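Local coordinates for protein phosphatidylserine synthase (Haemophilus influenzae, PDB 3HSI) that belongs to the phospholipase D superfamily and is probably an enzyme of phospholipid metabolism, at residues C[126-131]-C[194-199]; C[199-204]-C[220-225]. One frame throughout, in Å; residues are numbered along the deposited sequence.

Contact 1 of 2, residues C[126-131]-C[194-199]; sequences MFFGVP and YLLDFS
Phe128, on strand 127-130, meets the turn that follows helix 181-195 through a side chain that can be followed atom by atom. Its CB already lies beside Leu196, whose methyl CD2 is 4.3 Å from Phe128 CG. With CG anti to the carbonyl carbon (chi1 -57°), the ring is carried past this methyl, which it meets obliquely, and on to Phe198. There Phe128 CD1 comes to the edge of the Phe198 ring, in its plane, and the next atom out, Phe128 CE1, is 3.8 Å from Phe198 CE1. The two rings meet obliquely, their planes inclined by 58° and their centroids 5.9 Å apart. Phe128 thus meets an aliphatic branch near its root and an aromatic carbon farther out. The backbone of the turn shapes this surface. Leu196 centres an inverse gamma turn and its O lies above a face of the Phe198 ring, offset toward the rim; Ser199 N then donates to Asp197 OD1 (3.1 Å) in an Asx turn, approaching from above the carboxylate plane. Further along the strand the fit is looser, Val130 CG1 standing 4.6 Å from Leu195 CD2. Strand 84-90 flanks the same region, carrying Leu88 and Lys86 against Leu195 and Leu196. The arrangement is that of an alpha/beta fold in which a helix ends over its sheet and the chain turns back at once toward a strand of that sheet.

Contact 2 of 2, residues C[199-204]-C[220-225]; sequences SAVYPL and RAYRKD
Ala200 and Val201 present two neighbouring patches to a single aromatic residue, Tyr222 of helix 216-229, and the first torsion of that residue sets how both are used. Tyr222 CG is anti to the backbone N (chi1 169°), which carries the ring away from the helix toward the segment 199-204. At its root the fit is close: Ala200 CB is 3.5 Å from Tyr222 CB and 3.6 Å from Tyr222 CG, with both ortho carbons a little farther off. The backbones can come this near, with 6.3 Å between the CA atoms of Ala200 and Tyr222, because only one methyl stands between them on the loop side. At the far end the branch of Val201 matters. Its CG2 reaches obliquely across to the phenol end, 3.8 Å from Tyr222 OH and 4.0 Å from Tyr222 CZ. The other methyl, CG1, anti to the backbone N (chi1 172°), instead packs against Phe128 and Leu196, so one valine serves two neighbours. The hydroxyl of Tyr222 passes this aliphatic wall and gives its hydrogen to Leu195 O, near the end of helix 181-195, while Val130 adds a further apolar neighbour. On the helix, Arg223 NH1 bonds to Ile132 O and Leu389 O, and Arg220 and Lys224 pack on Ala254 and Ser255 of the second subunit. Chemically, then, the side chains meet through apolar contacts, and the polar side-chain atom brought among them, Tyr222 OH, is satisfied by a main-chain oxygen, a bond that would help fix the reach of the ring.

In the fold
Read from the N terminus, the chain lays down strand 127-130 and then runs through 62 residues, the phospholipase D active site motif among them, before contact 1 closes that long excursion at the end of helix 181-195. Ser199 belongs to both contacts, and from it the chain goes directly into strand 202-203, antiparallel to strand 127-130 in the same sheet. A much shorter loop of 15 residues follows, closed by contact 2 on helix 216-229. The two closures are in series, neither nested nor crossed, yet their centres are only about 7 Å apart. Together they tie strand 127-130 and the approach to strand 202-203 to the end of helix 181-195 and to helix 216-229.

Contact 1 of 2, residues C[126-131]-C[194-199]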
loop_
_atom_site.group_PDB
_atom_site.type_symbol
_atom_site.label_atom_id
_atom_site.label_comp_id
_atom_site.label_asym_id
_atom_site.label_seq_id
_atom_site.Cartn_x
_atom_site.Cartn_y
_atom_site.Cartn_z
HETATM N N MSE C 126 -17.449 -20.949 -16.329
HETATM C CA MSE C 126 -18.104 -20.852 -15.022
HETATM C C MSE C 126 -17.219 -20.221 -13.941
HETATM O O MSE C 126 -17.734 -19.615 -12.997
HETATM C CB MSE C 126 -18.599 -22.227 -14.568
HETATM C CG MSE C 126 -19.619 -22.816 -15.523
HETATM SE SE MSE C 126 -20.595 -24.335 -14.828
HETATM C CE MSE C 126 -22.141 -24.079 -15.930
ATOM N N PHE C 127 -15.903 -20.360 -14.086
ATOM C CA PHE C 127 -14.942 -19.823 -13.129
ATOM C C PHE C 127 -14.248 -18.592 -13.655
ATOM O O PHE C 127 -13.576 -18.630 -14.693
ATOM C CB PHE C 127 -13.880 -20.868 -12.769
ATOM C CG PHE C 127 -14.375 -21.922 -11.846
ATOM C CD1 PHE C 127 -14.358 -21.718 -10.481
ATOM C CD2 PHE C 127 -14.878 -23.111 -12.348
ATOM C CE1 PHE C 127 -14.834 -22.682 -9.620
ATOM C CE2 PHE C 127 -15.345 -24.083 -11.498
ATOM C CZ PHE C 127 -15.340 -23.862 -10.127
ATOM N N PHE C 128 -14.396 -17.502 -12.911
ATOM C CA PHE C 128 -13.831 -16.228 -13.286
ATOM C C PHE C 128 -12.915 -15.683 -12.201
ATOM O O PHE C 128 -13.264 -15.708 -11.032
ATOM C CB PHE C 128 -14.960 -15.240 -13.591
ATOM C CG PHE C 128 -15.901 -15.714 -14.673
ATOM C CD1 PHE C 128 -15.663 -15.401 -16.009
ATOM C CD2 PHE C 128 -17.018 -16.514 -14.350
ATOM C CE1 PHE C 128 -16.532 -15.854 -16.995
ATOM C CE2 PHE C 128 -17.881 -16.969 -15.351
ATOM C CZ PHE C 128 -17.644 -16.622 -16.656
ATOM N N GLY C 129 -11.756 -15.175 -12.607
ATOM C CA GLY C 129 -10.769 -14.607 -11.682
ATOM C C GLY C 129 -10.864 -13.086 -11.632
ATOM O O GLY C 129 -10.802 -12.414 -12.666
ATOM N N VAL C 130 -11.068 -12.555 -10.428
ATOM C CA VAL C 130 -11.228 -11.110 -10.250
ATOM C C VAL C 130 -9.944 -10.554 -9.627
ATOM O O VAL C 130 -9.597 -10.922 -8.523
ATOM C CB VAL C 130 -12.409 -10.807 -9.299
ATOM C CG1 VAL C 130 -12.512 -9.320 -9.012
ATOM C CG2 VAL C 130 -13.717 -11.385 -9.833
ATOM N N PRO C 131 -9.240 -9.663 -10.321
ATOM C CA PRO C 131 -8.055 -9.044 -9.695
ATOM C C PRO C 131 -8.353 -7.670 -9.068
ATOM O O PRO C 131 -8.666 -6.703 -9.785
ATOM C CB PRO C 131 -7.099 -8.890 -10.862
ATOM C CG PRO C 131 -8.039 -8.784 -12.131
ATOM C CD PRO C 131 -9.440 -9.193 -11.712
ATOM N N TYR C 194 -21.061 -4.691 -11.504
ATOM C CA TYR C 194 -19.809 -4.128 -10.993
ATOM C C TYR C 194 -18.600 -5.071 -10.930
ATOM O O TYR C 194 -17.503 -4.690 -11.335
ATOM C CB TYR C 194 -20.033 -3.465 -9.634
ATOM C CG TYR C 194 -20.845 -2.197 -9.749
ATOM C CD1 TYR C 194 -20.291 -1.054 -10.342
ATOM C CD2 TYR C 194 -22.160 -2.144 -9.296
ATOM C CE1 TYR C 194 -21.022 0.103 -10.498
ATOM C CE2 TYR C 194 -22.921 -0.957 -9.428
ATOM C CZ TYR C 194 -22.340 0.148 -10.044
ATOM O OH TYR C 194 -23.040 1.310 -10.190
ATOM N N LEU C 195 -18.782 -6.284 -10.424
ATOM C CA LEU C 195 -17.642 -7.183 -10.265
ATOM C C LEU C 195 -17.161 -7.748 -11.583
ATOM O O LEU C 195 -15.973 -7.731 -11.842
ATOM C CB LEU C 195 -17.933 -8.325 -9.283
ATOM C CG LEU C 195 -17.776 -8.010 -7.810
ATOM C CD1 LEU C 195 -17.934 -9.302 -6.998
ATOM C CD2 LEU C 195 -16.421 -7.368 -7.539
ATOM N N LEU C 196 -18.101 -8.258 -12.390
ATOM C CA LEU C 196 -17.805 -8.885 -13.659
ATOM C C LEU C 196 -17.531 -7.905 -14.792
ATOM O O LEU C 196 -18.237 -7.892 -15.787
ATOM C CB LEU C 196 -18.956 -9.800 -14.085
ATOM C CG LEU C 196 -19.053 -11.225 -13.572
ATOM C CD1 LEU C 196 -20.149 -11.916 -14.381
ATOM C CD2 LEU C 196 -17.728 -11.937 -13.757
ATOM N N ASP C 197 -16.486 -7.110 -14.669
ATOM C CA ASP C 197 -16.040 -6.306 -15.791
ATOM C C ASP C 197 -14.955 -7.033 -16.591
ATOM O O ASP C 197 -13.801 -7.187 -16.143
ATOM C CB ASP C 197 -15.533 -4.961 -15.290
ATOM C CG ASP C 197 -14.996 -4.093 -16.405
ATOM O OD1 ASP C 197 -15.137 -4.452 -17.595
ATOM O OD2 ASP C 197 -14.404 -3.037 -16.090
ATOM N N PHE C 198 -15.310 -7.419 -17.807
ATOM C CA PHE C 198 -14.445 -8.257 -18.610
ATOM C C PHE C 198 -13.212 -7.572 -19.213
ATOM O O PHE C 198 -12.396 -8.215 -19.834
ATOM C CB PHE C 198 -15.261 -9.057 -19.650
ATOM C CG PHE C 198 -16.206 -10.058 -19.010
ATOM C CD1 PHE C 198 -15.710 -11.157 -18.315
ATOM C CD2 PHE C 198 -17.597 -9.891 -19.091
ATOM C CE1 PHE C 198 -16.602 -12.093 -17.706
ATOM C CE2 PHE C 198 -18.471 -10.798 -18.494
ATOM C CZ PHE C 198 -17.971 -11.900 -17.806
ATOM N N SER C 199 -13.038 -6.277 -19.009
ATOM C CA SER C 199 -11.722 -5.736 -19.363
ATOM C C SER C 199 -10.665 -6.163 -18.344
ATOM O O SER C 199 -9.487 -6.092 -18.651
ATOM C CB SER C 199 -11.747 -4.225 -19.542
ATOM O OG SER C 199 -12.160 -3.648 -18.338
#

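Contact 2 of 2, residues C[199-204]-C[220-225]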
loop_
_atom_site.group_PDB
_atom_site.type_symbol
_atom_site.label_atom_id
_atom_site.label_comp_id
_atom_site.label_asym_id
_atom_site.label_seq_id
_atom_site.Cartn_x
_atom_site.Cartn_y
_atom_site.Cartn_z
ATOM N N SER C 199 -13.038 -6.277 -19.009
ATOM C CA SER C 199 -11.722 -5.736 -19.363
ATOM C C SER C 199 -10.665 -6.163 -18.344
ATOM O O SER C 199 -9.487 -6.092 -18.651
ATOM C CB SER C 199 -11.747 -4.225 -19.542
ATOM O OG SER C 199 -12.160 -3.648 -18.338
ATOM N N ALA C 200 -11.071 -6.636 -17.157
ATOM C CA ALA C 200 -10.094 -7.036 -16.114
ATOM C C ALA C 200 -10.293 -8.421 -15.591
ATOM O O ALA C 200 -9.347 -9.027 -15.112
ATOM C CB ALA C 200 -10.097 -6.070 -14.948
ATOM N N VAL C 201 -11.537 -8.899 -15.643
ATOM C CA VAL C 201 -11.935 -10.207 -15.129
ATOM C C VAL C 201 -11.853 -11.257 -16.252
ATOM O O VAL C 201 -12.408 -11.051 -17.336
ATOM C CB VAL C 201 -13.337 -10.091 -14.539
ATOM C CG1 VAL C 201 -13.917 -11.447 -14.153
ATOM C CG2 VAL C 201 -13.293 -9.125 -13.321
ATOM N N TYR C 202 -11.122 -12.344 -16.013
ATOM C CA TYR C 202 -10.915 -13.393 -17.007
ATOM C C TYR C 202 -11.330 -14.750 -16.500
ATOM O O TYR C 202 -11.187 -15.018 -15.299
ATOM C CB TYR C 202 -9.449 -13.454 -17.424
ATOM C CG TYR C 202 -9.053 -12.249 -18.231
ATOM C CD1 TYR C 202 -9.142 -12.276 -19.617
ATOM C CD2 TYR C 202 -8.639 -11.061 -17.606
ATOM C CE1 TYR C 202 -8.819 -11.159 -20.367
ATOM C CE2 TYR C 202 -8.319 -9.944 -18.352
ATOM C CZ TYR C 202 -8.402 -10.005 -19.727
ATOM O OH TYR C 202 -8.075 -8.921 -20.504
ATOM N N PRO C 203 -11.846 -15.611 -17.405
ATOM C CA PRO C 203 -12.187 -16.979 -17.033
ATOM C C PRO C 203 -10.918 -17.716 -16.625
ATOM O O PRO C 203 -9.884 -17.564 -17.268
ATOM C CB PRO C 203 -12.763 -17.585 -18.332
ATOM C CG PRO C 203 -12.278 -16.707 -19.424
ATOM C CD PRO C 203 -12.105 -15.345 -18.836
ATOM N N LEU C 204 -10.986 -18.448 -15.525
ATOM C CA LEU C 204 -9.863 -19.231 -15.063
ATOM C C LEU C 204 -9.935 -20.682 -15.521
ATOM O O LEU C 204 -8.966 -21.425 -15.353
ATOM C CB LEU C 204 -9.784 -19.177 -13.541
ATOM C CG LEU C 204 -9.367 -17.824 -12.965
ATOM C CD1 LEU C 204 -9.704 -17.799 -11.510
ATOM C CD2 LEU C 204 -7.892 -17.477 -13.211
ATOM N N ARG C 220 -5.657 -1.803 -12.924
ATOM C CA ARG C 220 -5.659 -0.472 -12.348
ATOM C C ARG C 220 -6.958 0.278 -12.606
ATOM O O ARG C 220 -7.598 0.712 -11.670
ATOM C CB ARG C 220 -4.487 0.371 -12.891
ATOM C CG ARG C 220 -3.389 0.619 -11.910
ATOM C CD ARG C 220 -2.396 1.713 -12.419
ATOM N NE ARG C 220 -1.684 1.277 -13.622
ATOM C CZ ARG C 220 -0.714 0.361 -13.633
ATOM N NH1 ARG C 220 -0.152 0.012 -14.781
ATOM N NH2 ARG C 220 -0.301 -0.201 -12.496
ATOM N N ALA C 221 -7.323 0.473 -13.870
ATOM C CA ALA C 221 -8.600 1.112 -14.211
ATOM C C ALA C 221 -9.823 0.401 -13.589
ATOM O O ALA C 221 -10.800 1.028 -13.182
ATOM C CB ALA C 221 -8.765 1.198 -15.737
ATOM N N TYR C 222 -9.777 -0.909 -13.516
ATOM C CA TYR C 222 -10.905 -1.634 -12.918
ATOM C C TYR C 222 -11.033 -1.355 -11.427
ATOM O O TYR C 222 -12.130 -1.186 -10.936
ATOM C CB TYR C 222 -10.703 -3.110 -13.110
ATOM C CG TYR C 222 -11.622 -4.020 -12.361
ATOM C CD1 TYR C 222 -12.958 -4.130 -12.707
ATOM C CD2 TYR C 222 -11.122 -4.858 -11.348
ATOM C CE1 TYR C 222 -13.804 -5.042 -12.030
ATOM C CE2 TYR C 222 -11.933 -5.764 -10.692
ATOM C CZ TYR C 222 -13.272 -5.864 -11.041
ATOM O OH TYR C 222 -14.080 -6.771 -10.383
ATOM N N ARG C 223 -9.901 -1.335 -10.722
ATOM C CA ARG C 223 -9.907 -1.154 -9.266
ATOM C C ARG C 223 -10.455 0.231 -9.001
ATOM O O ARG C 223 -11.368 0.406 -8.200
ATOM C CB ARG C 223 -8.483 -1.274 -8.676
ATOM C CG ARG C 223 -8.379 -0.977 -7.189
ATOM C CD ARG C 223 -6.906 -1.059 -6.682
ATOM N NE ARG C 223 -6.806 -0.568 -5.303
ATOM C CZ ARG C 223 -6.992 -1.299 -4.209
ATOM N NH1 ARG C 223 -7.283 -2.587 -4.279
ATOM N NH2 ARG C 223 -6.926 -0.719 -3.031
ATOM N N LYS C 224 -9.889 1.211 -9.698
ATOM C CA LYS C 224 -10.286 2.595 -9.530
ATOM C C LYS C 224 -11.784 2.799 -9.778
ATOM O O LYS C 224 -12.460 3.481 -9.017
ATOM C CB LYS C 224 -9.457 3.481 -10.440
ATOM C CG LYS C 224 -9.388 4.910 -9.964
ATOM C CD LYS C 224 -8.216 5.573 -10.630
ATOM C CE LYS C 224 -8.478 7.021 -10.896
ATOM N NZ LYS C 224 -9.322 7.117 -12.096
ATOM N N ASP C 225 -12.297 2.178 -10.825
ATOM C CA ASP C 225 -13.710 2.294 -11.144
ATOM C C ASP C 225 -14.582 1.623 -10.083
ATOM O O ASP C 225 -15.563 2.197 -9.638
ATOM C CB ASP C 225 -14.001 1.722 -12.549
ATOM C CG ASP C 225 -15.421 2.022 -13.029
ATOM O OD1 ASP C 225 -15.909 3.156 -12.858
ATOM O OD2 ASP C 225 -16.064 1.134 -13.604
#